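Local coordinates for genome polyprotein (Chicken sicinivirus JSY, PDB 6QWT) that probably copies viral RNA from an RNA template, as the 3D polymerase portion of the picornaviral polyprotein, at residues 16-21 with 36-41; 150-156 with 278-282; 228-234 with 334-339; 382-387 with 397-401. All blocks are in the same frame, centred on the assembly; numbering follows the deposited sequence.

Contact 1. Residues 16-21 with 36-41; sequences PRRSKL and PAVLSR
Two loops run past each other in opposite directions, with Arg-17 CA 5.0 Å from Ser-40 CA and Leu-21 CA 6.5 Å from Pro-36 CA. Arg-17 reaches along the second loop and gives its NH2 to Leu-39 O at 3.2 Å, a nearly straight bond lying close to the guanidinium plane. The bend at chi2 (-65°) turns the chain toward that carbonyl. Leu-39 turns back toward the first loop and sets CD1 3.6 Å from Ser-19 CA. Ser-19 OG lies 3.6 Å from Pro-36 CB. The same oxygen accepts from Leu-21 N at 3.0 Å, which makes an ST turn, and it also bonds Asp-159. Past the turn, Leu-21 CB meets Pro-36 CG at 3.8 Å. Arg-41 lies beside Arg-17, pointing the same way. Arg-17 has a salt bridge to Asp-51 and Arg-41 one to Asp-49. The loops are therefore joined by apolar contact and one carbonyl bond, while nearby aspartates probably balance the two arginines.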
loop_
_atom_site.group_PDB
_atom_site.type_symbol
_atom_site.label_atom_id
_atom_site.label_comp_id
_atom_site.label_asym_id
_atom_site.label_seq_id
_atom_site.Cartn_x
_atom_site.Cartn_y
_atom_site.Cartn_z
ATOM N N PRO A 16 9.102 19.255 3.087
ATOM C CA PRO A 16 10.023 19.173 4.230
ATOM C C PRO A 16 11.354 18.554 3.822
ATOM O O PRO A 16 11.399 17.506 3.171
ATOM C CB PRO A 16 9.268 18.290 5.232
ATOM C CG PRO A 16 7.821 18.414 4.842
ATOM C CD PRO A 16 7.828 18.559 3.345
ATOM N N ARG A 17 12.445 19.223 4.200
ATOM C CA ARG A 17 13.792 18.786 3.855
ATOM C C ARG A 17 14.574 18.260 5.050
ATOM O O ARG A 17 15.726 17.846 4.888
ATOM C CB ARG A 17 14.571 19.932 3.195
ATOM C CG ARG A 17 13.933 20.472 1.921
ATOM C CD ARG A 17 13.927 19.425 0.815
ATOM N NE ARG A 17 13.341 19.935 -0.423
ATOM C CZ ARG A 17 13.436 19.320 -1.598
ATOM N NH1 ARG A 17 12.876 19.848 -2.678
ATOM N NH2 ARG A 17 14.099 18.176 -1.694
ATOM N N ARG A 18 13.985 18.267 6.243
ATOM C CA ARG A 18 14.608 17.714 7.435
ATOM C C ARG A 18 13.800 16.517 7.920
ATOM O O ARG A 18 12.565 16.558 7.950
ATOM C CB ARG A 18 14.712 18.767 8.544
ATOM C CG ARG A 18 15.429 18.281 9.791
ATOM C CD ARG A 18 15.362 19.320 10.895
ATOM N NE ARG A 18 15.628 20.663 10.388
ATOM C CZ ARG A 18 16.838 21.209 10.326
ATOM N NH1 ARG A 18 16.990 22.435 9.849
ATOM N NH2 ARG A 18 17.899 20.529 10.739
ATOM N N SER A 19 14.504 15.453 8.296
ATOM C CA SER A 19 13.853 14.234 8.751
ATOM C C SER A 19 13.385 14.377 10.193
ATOM O O SER A 19 14.054 15.003 11.020
ATOM C CB SER A 19 14.804 13.042 8.629
ATOM O OG SER A 19 14.223 11.862 9.162
ATOM N N LYS A 20 12.220 13.798 10.484
ATOM C CA LYS A 20 11.725 13.702 11.851
ATOM C C LYS A 20 12.319 12.523 12.609
ATOM O O LYS A 20 12.080 12.398 13.816
ATOM C CB LYS A 20 10.197 13.593 11.854
ATOM C CG LYS A 20 9.498 14.633 10.999
ATOM C CD LYS A 20 8.629 15.554 11.839
ATOM C CE LYS A 20 7.641 16.319 10.969
ATOM N NZ LYS A 20 6.662 15.412 10.303
ATOM N N LEU A 21 13.080 11.664 11.933
ATOM C CA LEU A 21 13.662 10.491 12.570
ATOM C C LEU A 21 14.978 10.873 13.231
ATOM O O LEU A 21 15.903 11.350 12.564
ATOM C CB LEU A 21 13.876 9.380 11.543
ATOM C CG LEU A 21 12.624 8.656 11.047
ATOM C CD1 LEU A 21 12.920 7.864 9.779
ATOM C CD2 LEU A 21 12.075 7.747 12.135
ATOM N N PRO A 36 17.674 7.161 7.984
ATOM C CA PRO A 36 16.599 7.951 7.369
ATOM C C PRO A 36 16.924 8.313 5.927
ATOM O O PRO A 36 18.067 8.628 5.590
ATOM C CB PRO A 36 16.521 9.196 8.259
ATOM C CG PRO A 36 17.041 8.737 9.583
ATOM C CD PRO A 36 18.123 7.746 9.260
ATOM N N ALA A 37 15.900 8.261 5.076
ATOM C CA ALA A 37 16.076 8.541 3.659
ATOM C C ALA A 37 16.587 9.961 3.441
ATOM O O ALA A 37 16.349 10.865 4.247
ATOM C CB ALA A 37 14.760 8.353 2.904
ATOM N N VAL A 38 17.295 10.147 2.330
ATOM C CA VAL A 38 17.780 11.465 1.943
ATOM C C VAL A 38 16.587 12.353 1.608
ATOM O O VAL A 38 15.788 12.040 0.719
ATOM C CB VAL A 38 18.751 11.364 0.760
ATOM C CG1 VAL A 38 19.118 12.752 0.246
ATOM C CG2 VAL A 38 19.993 10.591 1.159
ATOM N N LEU A 39 16.454 13.470 2.320
ATOM C CA LEU A 39 15.414 14.437 2.007
ATOM C C LEU A 39 15.948 15.735 1.420
ATOM O O LEU A 39 15.212 16.412 0.697
ATOM C CB LEU A 39 14.578 14.753 3.258
ATOM C CG LEU A 39 13.926 13.551 3.957
ATOM C CD1 LEU A 39 13.160 13.993 5.193
ATOM C CD2 LEU A 39 13.011 12.778 3.010
ATOM N N SER A 40 17.202 16.086 1.690
ATOM C CA SER A 40 17.772 17.355 1.262
ATOM C C SER A 40 18.648 17.165 0.029
ATOM O O SER A 40 19.340 16.151 -0.104
ATOM C CB SER A 40 18.592 17.987 2.389
ATOM O OG SER A 40 19.487 18.962 1.888
ATOM N N ARG A 41 18.619 18.155 -0.866
ATOM C CA ARG A 41 19.510 18.141 -2.022
ATOM C C ARG A 41 20.963 18.384 -1.636
ATOM O O ARG A 41 21.845 18.237 -2.489
ATOM C CB ARG A 41 19.065 19.188 -3.047
ATOM C CG ARG A 41 17.574 19.159 -3.372
ATOM C CD ARG A 41 17.318 19.291 -4.867
ATOM N NE ARG A 41 17.380 20.671 -5.330
ATOM C CZ ARG A 41 17.869 21.049 -6.507
ATOM N NH1 ARG A 41 17.880 22.334 -6.833
ATOM N NH2 ARG A 41 18.352 20.151 -7.355
#

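Contact 2. Residues 150-156 with 278-282; sequences DYFYTTF and SKHVF
Lys-279 lays its CE over one face of the Phe-152 ring, toward the rim, with CE 3.4 Å from CZ. The bend at chi3 (72°) carries CE there. His-280 O lies at the edge of the same ring. Asp-150 faces the lysine amine, but the two are modelled too close for their positions to be sure. Tyr-153 CD2 comes over one face of the His-280 ring. These two rings are nearly parallel (24°) but slid apart, with centroids 5.5 Å from each other. Thr-155 OG1 sits at the imidazole edge, and both it and His-280 ND1 bond Glu-176. At the far nitrogen, His-280 NE2 and Ser-278 OG share a hydrogen bond of 2.6 Å. Phe-282 turns its edge to Thr-155 O, 3.2 Å from CD1. The backbones bond from Tyr-153 N to Lys-279 O (2.8 Å), from Val-281 N to Tyr-153 O (2.9 Å) and from Thr-155 N to Val-281 O (2.9 Å). One water links Thr-155 O and Val-281 O. This is parallel strand pairing within a mixed sheet, where strand 277-282 lies between 152-157 and 285-290, consistent with the fingers of a picornaviral polymerase.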
loop_
_atom_site.group_PDB
_atom_site.type_symbol
_atom_site.label_atom_id
_atom_site.label_comp_id
_atom_site.label_asym_id
_atom_site.label_seq_id
_atom_site.Cartn_x
_atom_site.Cartn_y
_atom_site.Cartn_z
ATOM N N ASP A 150 -11.611 17.360 -10.207
ATOM C CA ASP A 150 -10.463 18.192 -10.570
ATOM C C ASP A 150 -9.754 18.597 -9.278
ATOM O O ASP A 150 -10.212 19.495 -8.565
ATOM C CB ASP A 150 -10.929 19.411 -11.364
ATOM C CG ASP A 150 -9.780 20.248 -11.897
ATOM O OD1 ASP A 150 -8.616 19.804 -11.819
ATOM O OD2 ASP A 150 -10.046 21.356 -12.407
ATOM N N TYR A 151 -8.636 17.943 -8.980
ATOM C CA TYR A 151 -7.978 18.135 -7.694
ATOM C C TYR A 151 -6.499 17.793 -7.830
ATOM O O TYR A 151 -6.069 17.171 -8.806
ATOM C CB TYR A 151 -8.641 17.285 -6.601
ATOM C CG TYR A 151 -8.611 15.800 -6.878
ATOM C CD1 TYR A 151 -7.542 15.017 -6.458
ATOM C CD2 TYR A 151 -9.650 15.178 -7.560
ATOM C CE1 TYR A 151 -7.507 13.660 -6.711
ATOM C CE2 TYR A 151 -9.623 13.817 -7.817
ATOM C CZ TYR A 151 -8.547 13.066 -7.389
ATOM O OH TYR A 151 -8.507 11.714 -7.638
ATOM N N PHE A 152 -5.729 18.195 -6.819
ATOM C CA PHE A 152 -4.278 18.052 -6.801
ATOM C C PHE A 152 -3.856 17.047 -5.737
ATOM O O PHE A 152 -4.342 17.098 -4.602
ATOM C CB PHE A 152 -3.597 19.394 -6.513
ATOM C CG PHE A 152 -3.577 20.339 -7.680
ATOM C CD1 PHE A 152 -2.579 20.258 -8.638
ATOM C CD2 PHE A 152 -4.541 21.327 -7.805
ATOM C CE1 PHE A 152 -2.552 21.133 -9.708
ATOM C CE2 PHE A 152 -4.517 22.207 -8.875
ATOM C CZ PHE A 152 -3.521 22.109 -9.824
ATOM N N TYR A 153 -2.945 16.146 -6.100
ATOM C CA TYR A 153 -2.192 15.385 -5.114
ATOM C C TYR A 153 -1.006 16.219 -4.642
ATOM O O TYR A 153 -0.301 16.821 -5.458
ATOM C CB TYR A 153 -1.690 14.065 -5.707
ATOM C CG TYR A 153 -2.758 13.015 -5.934
ATOM C CD1 TYR A 153 -3.023 12.039 -4.975
ATOM C CD2 TYR A 153 -3.495 12.991 -7.113
ATOM C CE1 TYR A 153 -4.002 11.072 -5.187
ATOM C CE2 TYR A 153 -4.470 12.034 -7.333
ATOM C CZ TYR A 153 -4.720 11.077 -6.370
ATOM O OH TYR A 153 -5.694 10.130 -6.600
ATOM N N THR A 154 -0.788 16.262 -3.329
ATOM C CA THR A 154 0.428 16.849 -2.778
ATOM C C THR A 154 1.519 15.788 -2.736
ATOM O O THR A 154 1.317 14.707 -2.175
ATOM C CB THR A 154 0.193 17.407 -1.373
ATOM O OG1 THR A 154 -0.317 16.372 -0.524
ATOM C CG2 THR A 154 -0.796 18.555 -1.415
ATOM N N THR A 155 2.671 16.096 -3.325
ATOM C CA THR A 155 3.778 15.154 -3.446
ATOM C C THR A 155 4.912 15.557 -2.511
ATOM O O THR A 155 5.328 16.719 -2.499
ATOM C CB THR A 155 4.290 15.092 -4.888
ATOM O OG1 THR A 155 3.212 14.741 -5.765
ATOM C CG2 THR A 155 5.405 14.065 -5.020
ATOM N N PHE A 156 5.413 14.593 -1.742
ATOM C CA PHE A 156 6.530 14.808 -0.837
ATOM C C PHE A 156 7.523 13.661 -0.965
ATOM O O PHE A 156 7.211 12.593 -1.499
ATOM C CB PHE A 156 6.068 14.918 0.627
ATOM C CG PHE A 156 5.122 16.058 0.884
ATOM C CD1 PHE A 156 5.558 17.371 0.797
ATOM C CD2 PHE A 156 3.799 15.816 1.223
ATOM C CE1 PHE A 156 4.691 18.422 1.038
ATOM C CE2 PHE A 156 2.927 16.863 1.464
ATOM C CZ PHE A 156 3.375 18.167 1.371
ATOM N N SER A 278 -3.577 12.311 -13.495
ATOM C CA SER A 278 -3.684 12.982 -12.210
ATOM C C SER A 278 -2.842 14.251 -12.171
ATOM O O SER A 278 -1.817 14.360 -12.849
ATOM C CB SER A 278 -3.244 12.042 -11.083
ATOM O OG SER A 278 -1.915 11.598 -11.301
ATOM N N LYS A 279 -3.280 15.205 -11.352
ATOM C CA LYS A 279 -2.563 16.453 -11.134
ATOM C C LYS A 279 -1.783 16.379 -9.829
ATOM O O LYS A 279 -2.291 15.889 -8.816
ATOM C CB LYS A 279 -3.528 17.642 -11.096
ATOM C CG LYS A 279 -4.282 17.855 -12.395
ATOM C CD LYS A 279 -5.581 18.604 -12.175
ATOM C CE LYS A 279 -5.321 20.053 -11.842
ATOM N NZ LYS A 279 -6.579 20.826 -11.661
ATOM N N HIS A 280 -0.546 16.873 -9.857
ATOM C CA HIS A 280 0.349 16.802 -8.714
ATOM C C HIS A 280 0.992 18.157 -8.461
ATOM O O HIS A 280 1.135 18.973 -9.374
ATOM C CB HIS A 280 1.453 15.756 -8.928
ATOM C CG HIS A 280 0.944 14.371 -9.175
ATOM N ND1 HIS A 280 1.119 13.342 -8.273
ATOM C CD2 HIS A 280 0.280 13.836 -10.229
ATOM C CE1 HIS A 280 0.581 12.238 -8.758
ATOM N NE2 HIS A 280 0.062 12.511 -9.942
ATOM N N VAL A 281 1.384 18.387 -7.209
ATOM C CA VAL A 281 2.169 19.560 -6.845
ATOM C C VAL A 281 3.288 19.117 -5.908
ATOM O O VAL A 281 3.026 18.588 -4.822
ATOM C CB VAL A 281 1.317 20.675 -6.208
ATOM C CG1 VAL A 281 0.510 20.172 -5.006
ATOM C CG2 VAL A 281 2.194 21.862 -5.839
ATOM N N PHE A 282 4.530 19.302 -6.342
ATOM C CA PHE A 282 5.718 18.955 -5.567
ATOM C C PHE A 282 6.470 20.253 -5.299
ATOM O O PHE A 282 7.265 20.701 -6.132
ATOM C CB PHE A 282 6.579 17.944 -6.320
ATOM C CG PHE A 282 7.860 17.584 -5.619
ATOM C CD1 PHE A 282 7.852 16.753 -4.510
ATOM C CD2 PHE A 282 9.074 18.061 -6.082
ATOM C CE1 PHE A 282 9.030 16.413 -3.871
ATOM C CE2 PHE A 282 10.256 17.726 -5.448
ATOM C CZ PHE A 282 10.235 16.901 -4.341
HETATM O O HOH W 1 -5.957 14.299 -9.959
HETATM O O HOH W 2 4.358 19.298 -2.301
#

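Contact 3. Residues 228-234 with 334-339; sequences EVWALDY and DDVLYA
Just before the strand, Val-229 CG2 lies 4.2 Å from Ala-339 CB. Trp-230 and Tyr-338 form an antiparallel hydrogen-bonded pair, with Trp-230 N to Tyr-338 O at 2.9 Å and Tyr-338 N to Trp-230 O at 3.0 Å. Trp-230 CB lies over one face of the Tyr-338 ring, 3.6 Å from CE2. Ala-231 CB meets Leu-337 CD2 at 3.7 Å, on the other side of the sheet. Leu-232 pairs with Val-336 through two weak bonds and sets CD2 at the edge of the Tyr-338 ring. Asp-233 has CG anti to its backbone nitrogen (chi1 -167°), which brings OD2 to 3.3 Å from Asp-335 OD1, with no hydrogen bond between these two oxygens. Tyr-234 turns its ring edge to Asp-334 O, 3.2 Å from CD1, and its hydroxyl bonds Tyr-353. The sequences match motif A (Asp-233) and the YGDD of motif C (Asp-334, Asp-335). The strong pairing is at one end, and the carboxylates gather at the other. As in related polymerases, this cluster probably receives the catalytic metal ions.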
loop_
_atom_site.group_PDB
_atom_site.type_symbol
_atom_site.label_atom_id
_atom_site.label_comp_id
_atom_site.label_asym_id
_atom_site.label_seq_id
_atom_site.Cartn_x
_atom_site.Cartn_y
_atom_site.Cartn_z
ATOM N N GLU A 228 3.895 -25.285 -5.367
ATOM C CA GLU A 228 4.802 -24.161 -5.520
ATOM C C GLU A 228 4.032 -22.856 -5.382
ATOM O O GLU A 228 2.992 -22.671 -6.024
ATOM C CB GLU A 228 5.533 -24.220 -6.864
ATOM C CG GLU A 228 6.786 -25.087 -6.831
ATOM C CD GLU A 228 7.481 -25.166 -8.174
ATOM O OE1 GLU A 228 8.667 -24.784 -8.254
ATOM O OE2 GLU A 228 6.843 -25.615 -9.149
ATOM N N VAL A 229 4.538 -21.966 -4.534
ATOM C CA VAL A 229 3.985 -20.633 -4.337
ATOM C C VAL A 229 5.109 -19.635 -4.569
ATOM O O VAL A 229 6.227 -19.836 -4.081
ATOM C CB VAL A 229 3.376 -20.465 -2.932
ATOM C CG1 VAL A 229 2.741 -19.090 -2.777
ATOM C CG2 VAL A 229 2.351 -21.561 -2.661
ATOM N N TRP A 230 4.820 -18.574 -5.319
ATOM C CA TRP A 230 5.834 -17.618 -5.742
ATOM C C TRP A 230 5.550 -16.236 -5.170
ATOM O O TRP A 230 4.392 -15.817 -5.067
ATOM C CB TRP A 230 5.908 -17.540 -7.269
ATOM C CG TRP A 230 6.265 -18.845 -7.902
ATOM C CD1 TRP A 230 5.408 -19.743 -8.468
ATOM C CD2 TRP A 230 7.577 -19.408 -8.024
ATOM N NE1 TRP A 230 6.106 -20.831 -8.938
ATOM C CE2 TRP A 230 7.439 -20.649 -8.679
ATOM C CE3 TRP A 230 8.854 -18.984 -7.644
ATOM C CZ2 TRP A 230 8.529 -21.470 -8.963
ATOM C CZ3 TRP A 230 9.934 -19.800 -7.929
ATOM C CH2 TRP A 230 9.765 -21.028 -8.580
ATOM N N ALA A 231 6.618 -15.537 -4.794
ATOM C CA ALA A 231 6.552 -14.145 -4.382
ATOM C C ALA A 231 7.377 -13.302 -5.341
ATOM O O ALA A 231 8.459 -13.715 -5.768
ATOM C CB ALA A 231 7.065 -13.955 -2.951
ATOM N N LEU A 232 6.860 -12.129 -5.689
ATOM C CA LEU A 232 7.634 -11.184 -6.477
ATOM C C LEU A 232 7.219 -9.771 -6.109
ATOM O O LEU A 232 6.168 -9.543 -5.505
ATOM C CB LEU A 232 7.479 -11.420 -7.985
ATOM C CG LEU A 232 6.093 -11.377 -8.624
ATOM C CD1 LEU A 232 5.638 -9.948 -8.884
ATOM C CD2 LEU A 232 6.110 -12.179 -9.919
ATOM N N ASP A 233 8.073 -8.824 -6.474
ATOM C CA ASP A 233 7.852 -7.419 -6.188
ATOM C C ASP A 233 8.097 -6.612 -7.452
ATOM O O ASP A 233 8.863 -7.017 -8.331
ATOM C CB ASP A 233 8.768 -6.930 -5.053
ATOM C CG ASP A 233 8.355 -5.576 -4.510
ATOM O OD1 ASP A 233 9.164 -4.626 -4.591
ATOM O OD2 ASP A 233 7.218 -5.460 -4.002
ATOM N N TYR A 234 7.429 -5.472 -7.546
ATOM C CA TYR A 234 7.636 -4.543 -8.644
ATOM C C TYR A 234 8.577 -3.432 -8.202
ATOM O O TYR A 234 8.526 -2.978 -7.055
ATOM C CB TYR A 234 6.315 -3.932 -9.111
ATOM C CG TYR A 234 5.327 -4.899 -9.727
ATOM C CD1 TYR A 234 4.595 -5.778 -8.937
ATOM C CD2 TYR A 234 5.107 -4.914 -11.098
ATOM C CE1 TYR A 234 3.685 -6.654 -9.498
ATOM C CE2 TYR A 234 4.198 -5.785 -11.669
ATOM C CZ TYR A 234 3.489 -6.652 -10.866
ATOM O OH TYR A 234 2.583 -7.517 -11.435
ATOM N N ASP A 334 2.189 -3.460 -4.682
ATOM C CA ASP A 334 3.038 -4.179 -5.618
ATOM C C ASP A 334 3.491 -5.526 -5.066
ATOM O O ASP A 334 4.180 -6.264 -5.772
ATOM C CB ASP A 334 4.251 -3.326 -5.987
ATOM C CG ASP A 334 4.897 -2.699 -4.778
ATOM O OD1 ASP A 334 4.413 -2.950 -3.655
ATOM O OD2 ASP A 334 5.879 -1.948 -4.949
ATOM N N ASP A 335 3.120 -5.860 -3.829
ATOM C CA ASP A 335 3.486 -7.139 -3.237
ATOM C C ASP A 335 2.513 -8.222 -3.691
ATOM O O ASP A 335 1.302 -7.996 -3.739
ATOM C CB ASP A 335 3.501 -7.043 -1.713
ATOM C CG ASP A 335 4.585 -6.124 -1.205
ATOM O OD1 ASP A 335 5.767 -6.526 -1.230
ATOM O OD2 ASP A 335 4.252 -4.998 -0.791
ATOM N N VAL A 336 3.047 -9.399 -4.020
ATOM C CA VAL A 336 2.298 -10.432 -4.725
ATOM C C VAL A 336 2.715 -11.795 -4.216
ATOM O O VAL A 336 3.908 -12.111 -4.125
ATOM C CB VAL A 336 2.506 -10.392 -6.252
ATOM C CG1 VAL A 336 1.929 -11.684 -6.859
ATOM C CG2 VAL A 336 1.877 -9.162 -6.827
ATOM N N LEU A 337 1.709 -12.612 -3.937
ATOM C CA LEU A 337 1.864 -14.053 -3.941
ATOM C C LEU A 337 0.999 -14.645 -5.045
ATOM O O LEU A 337 -0.127 -14.194 -5.265
ATOM C CB LEU A 337 1.478 -14.685 -2.588
ATOM C CG LEU A 337 2.224 -14.253 -1.325
ATOM C CD1 LEU A 337 1.683 -15.032 -0.125
ATOM C CD2 LEU A 337 3.710 -14.483 -1.492
ATOM N N TYR A 338 1.509 -15.664 -5.736
ATOM C CA TYR A 338 0.690 -16.352 -6.727
ATOM C C TYR A 338 1.104 -17.814 -6.796
ATOM O O TYR A 338 2.214 -18.189 -6.407
ATOM C CB TYR A 338 0.780 -15.680 -8.107
ATOM C CG TYR A 338 2.011 -16.013 -8.924
ATOM C CD1 TYR A 338 2.049 -17.149 -9.723
ATOM C CD2 TYR A 338 3.119 -15.173 -8.928
ATOM C CE1 TYR A 338 3.161 -17.454 -10.482
ATOM C CE2 TYR A 338 4.235 -15.472 -9.686
ATOM C CZ TYR A 338 4.250 -16.614 -10.460
ATOM O OH TYR A 338 5.358 -16.917 -11.219
ATOM N N ALA A 339 0.184 -18.634 -7.293
ATOM C CA ALA A 339 0.420 -20.052 -7.486
ATOM C C ALA A 339 -0.498 -20.537 -8.595
ATOM O O ALA A 339 -1.668 -20.148 -8.650
ATOM C CB ALA A 339 0.171 -20.834 -6.192
HETATM O O HOH W 3 7.219 -0.951 -6.798
#

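Contact 4. Residues 382-387 with 397-401; sequences LKRHFV and HPVIS
The FLKR sequence and the beta hairpin of strands 384-388 and 396-400 match motif E of picornaviral polymerases. Ser-401 N bonds Lys-383 O at 3.0 Å where the hairpin opens. His-385 and Val-399 form a hydrogen-bonded pair, with His-385 N 2.8 Å from Val-399 O. Both donors of this pair stand above the carbonyl planes. Val-387 and His-397 make the next such pair, with His-397 N 2.7 Å from Val-387 O. Pro-398 has no N-H and takes a non-hydrogen-bonded position opposite Phe-386. Ile-400 CD1 lies 3.8 Å above the centre of the Arg-384 guanidinium. Arg-384 NH1 donates to Leu-382 O at 2.9 Å, which limits the rotation of the group. On the sheet face away from Arg-384 and Ile-400, Val-387 CG2 meets Val-399 CG2 at 3.6 Å. A water joins His-385 ND1 to Val-399 O. Around the hairpin, Phe-386 stacks on Trp-216 of helix 212-222, His-397 stacks on Trp-466 of helix 459-469, and Arg-384 and Ile-400 touch Leu-427 of helix 417-428.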
loop_
_atom_site.group_PDB
_atom_site.type_symbol
_atom_site.label_atom_id
_atom_site.label_comp_id
_atom_site.label_asym_id
_atom_site.label_seq_id
_atom_site.Cartn_x
_atom_site.Cartn_y
_atom_site.Cartn_z
ATOM N N LEU A 382 4.628 -9.128 2.525
ATOM C CA LEU A 382 4.695 -7.973 3.421
ATOM C C LEU A 382 5.805 -8.162 4.455
ATOM O O LEU A 382 5.620 -7.951 5.657
ATOM C CB LEU A 382 3.346 -7.718 4.098
ATOM C CG LEU A 382 2.143 -7.504 3.175
ATOM C CD1 LEU A 382 0.844 -7.509 3.973
ATOM C CD2 LEU A 382 2.291 -6.209 2.387
ATOM N N LYS A 383 6.970 -8.593 3.965
ATOM C CA LYS A 383 8.174 -8.810 4.767
ATOM C C LYS A 383 8.007 -9.914 5.813
ATOM O O LYS A 383 8.792 -9.987 6.765
ATOM C CB LYS A 383 8.630 -7.512 5.446
ATOM C CG LYS A 383 9.068 -6.413 4.478
ATOM C CD LYS A 383 9.567 -5.183 5.230
ATOM C CE LYS A 383 10.961 -4.768 4.769
ATOM N NZ LYS A 383 11.734 -4.080 5.850
ATOM N N ARG A 384 7.020 -10.798 5.658
ATOM C CA ARG A 384 6.730 -11.811 6.666
ATOM C C ARG A 384 6.730 -13.207 6.058
ATOM O O ARG A 384 6.173 -13.424 4.977
ATOM C CB ARG A 384 5.371 -11.561 7.335
ATOM C CG ARG A 384 5.257 -10.232 8.070
ATOM C CD ARG A 384 3.805 -9.771 8.098
ATOM N NE ARG A 384 3.536 -8.794 9.150
ATOM C CZ ARG A 384 3.580 -7.476 8.975
ATOM N NH1 ARG A 384 3.894 -6.971 7.788
ATOM N NH2 ARG A 384 3.310 -6.660 9.986
ATOM N N HIS A 385 7.344 -14.152 6.767
ATOM C CA HIS A 385 7.222 -15.564 6.436
ATOM C C HIS A 385 5.910 -16.125 6.986
ATOM O O HIS A 385 5.178 -15.461 7.726
ATOM C CB HIS A 385 8.402 -16.358 7.000
ATOM C CG HIS A 385 9.638 -16.296 6.159
ATOM N ND1 HIS A 385 10.655 -15.395 6.396
ATOM C CD2 HIS A 385 10.029 -17.031 5.091
ATOM C CE1 HIS A 385 11.615 -15.573 5.506
ATOM N NE2 HIS A 385 11.259 -16.559 4.702
ATOM N N PHE A 386 5.613 -17.366 6.604
ATOM C CA PHE A 386 4.492 -18.132 7.142
ATOM C C PHE A 386 5.081 -19.301 7.924
ATOM O O PHE A 386 5.695 -20.199 7.336
ATOM C CB PHE A 386 3.567 -18.634 6.031
ATOM C CG PHE A 386 2.924 -17.539 5.215
ATOM C CD1 PHE A 386 3.641 -16.865 4.237
ATOM C CD2 PHE A 386 1.594 -17.200 5.410
ATOM C CE1 PHE A 386 3.052 -15.864 3.483
ATOM C CE2 PHE A 386 0.997 -16.199 4.661
ATOM C CZ PHE A 386 1.729 -15.530 3.693
ATOM N N VAL A 387 4.904 -19.296 9.247
ATOM C CA VAL A 387 5.461 -20.324 10.113
ATOM C C VAL A 387 4.360 -20.913 10.988
ATOM O O VAL A 387 3.792 -20.204 11.825
ATOM C CB VAL A 387 6.605 -19.788 10.990
ATOM C CG1 VAL A 387 7.108 -20.881 11.919
ATOM C CG2 VAL A 387 7.738 -19.257 10.119
ATOM N N HIS A 397 1.933 -18.245 12.180
ATOM C CA HIS A 397 2.540 -17.008 12.652
ATOM C C HIS A 397 3.007 -16.159 11.470
ATOM O O HIS A 397 3.614 -16.683 10.531
ATOM C CB HIS A 397 3.741 -17.299 13.555
ATOM C CG HIS A 397 3.383 -17.871 14.891
ATOM N ND1 HIS A 397 3.111 -17.083 15.990
ATOM C CD2 HIS A 397 3.282 -19.153 15.313
ATOM C CE1 HIS A 397 2.845 -17.856 17.028
ATOM N NE2 HIS A 397 2.941 -19.116 16.645
ATOM N N PRO A 398 2.743 -14.853 11.493
ATOM C CA PRO A 398 3.444 -13.933 10.587
ATOM C C PRO A 398 4.786 -13.538 11.183
ATOM O O PRO A 398 4.853 -12.788 12.162
ATOM C CB PRO A 398 2.481 -12.742 10.492
ATOM C CG PRO A 398 1.746 -12.751 11.795
ATOM C CD PRO A 398 1.687 -14.181 12.269
ATOM N N VAL A 399 5.862 -14.058 10.602
ATOM C CA VAL A 399 7.210 -13.862 11.124
ATOM C C VAL A 399 7.899 -12.833 10.237
ATOM O O VAL A 399 8.389 -13.155 9.151
ATOM C CB VAL A 399 7.989 -15.178 11.187
ATOM C CG1 VAL A 399 9.360 -14.964 11.825
ATOM C CG2 VAL A 399 7.187 -16.214 11.962
ATOM N N ILE A 400 7.938 -11.589 10.703
ATOM C CA ILE A 400 8.559 -10.507 9.951
ATOM C C ILE A 400 10.074 -10.633 10.037
ATOM O O ILE A 400 10.620 -11.231 10.973
ATOM C CB ILE A 400 8.061 -9.138 10.465
ATOM C CG1 ILE A 400 8.296 -8.043 9.421
ATOM C CG2 ILE A 400 8.706 -8.781 11.799
ATOM C CD1 ILE A 400 7.395 -6.836 9.598
ATOM N N SER A 401 10.759 -10.085 9.039
ATOM C CA SER A 401 12.214 -10.119 9.021
ATOM C C SER A 401 12.762 -9.414 10.258
ATOM O O SER A 401 12.298 -8.316 10.595
ATOM C CB SER A 401 12.751 -9.453 7.755
ATOM O OG SER A 401 12.303 -8.110 7.668
HETATM O O HOH W 4 13.625 -6.808 5.355
HETATM O O HOH W 5 10.937 -13.594 8.358
#

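In the fold
The contacts fall into two touching pairs. Contact 1 packs its N-terminal loops against the sheet of contact 2, with Pro-16 CD 3.6 Å from Phe-156 CD1. Contacts 3 and 4 have centres about 14 Å apart, and Leu-337 CD1 comes to 3.9 Å from Phe-386 CZ. The putative motif E hairpin thus lies directly against the sheet that carries the probable active-site aspartates. Contacts 2 and 3 lie on opposite sides of the chain's centre, their centres about 30 Å apart. Their segments alternate along the sequence, so the chain passes from the fingers sheet to the palm, back, and again to the palm.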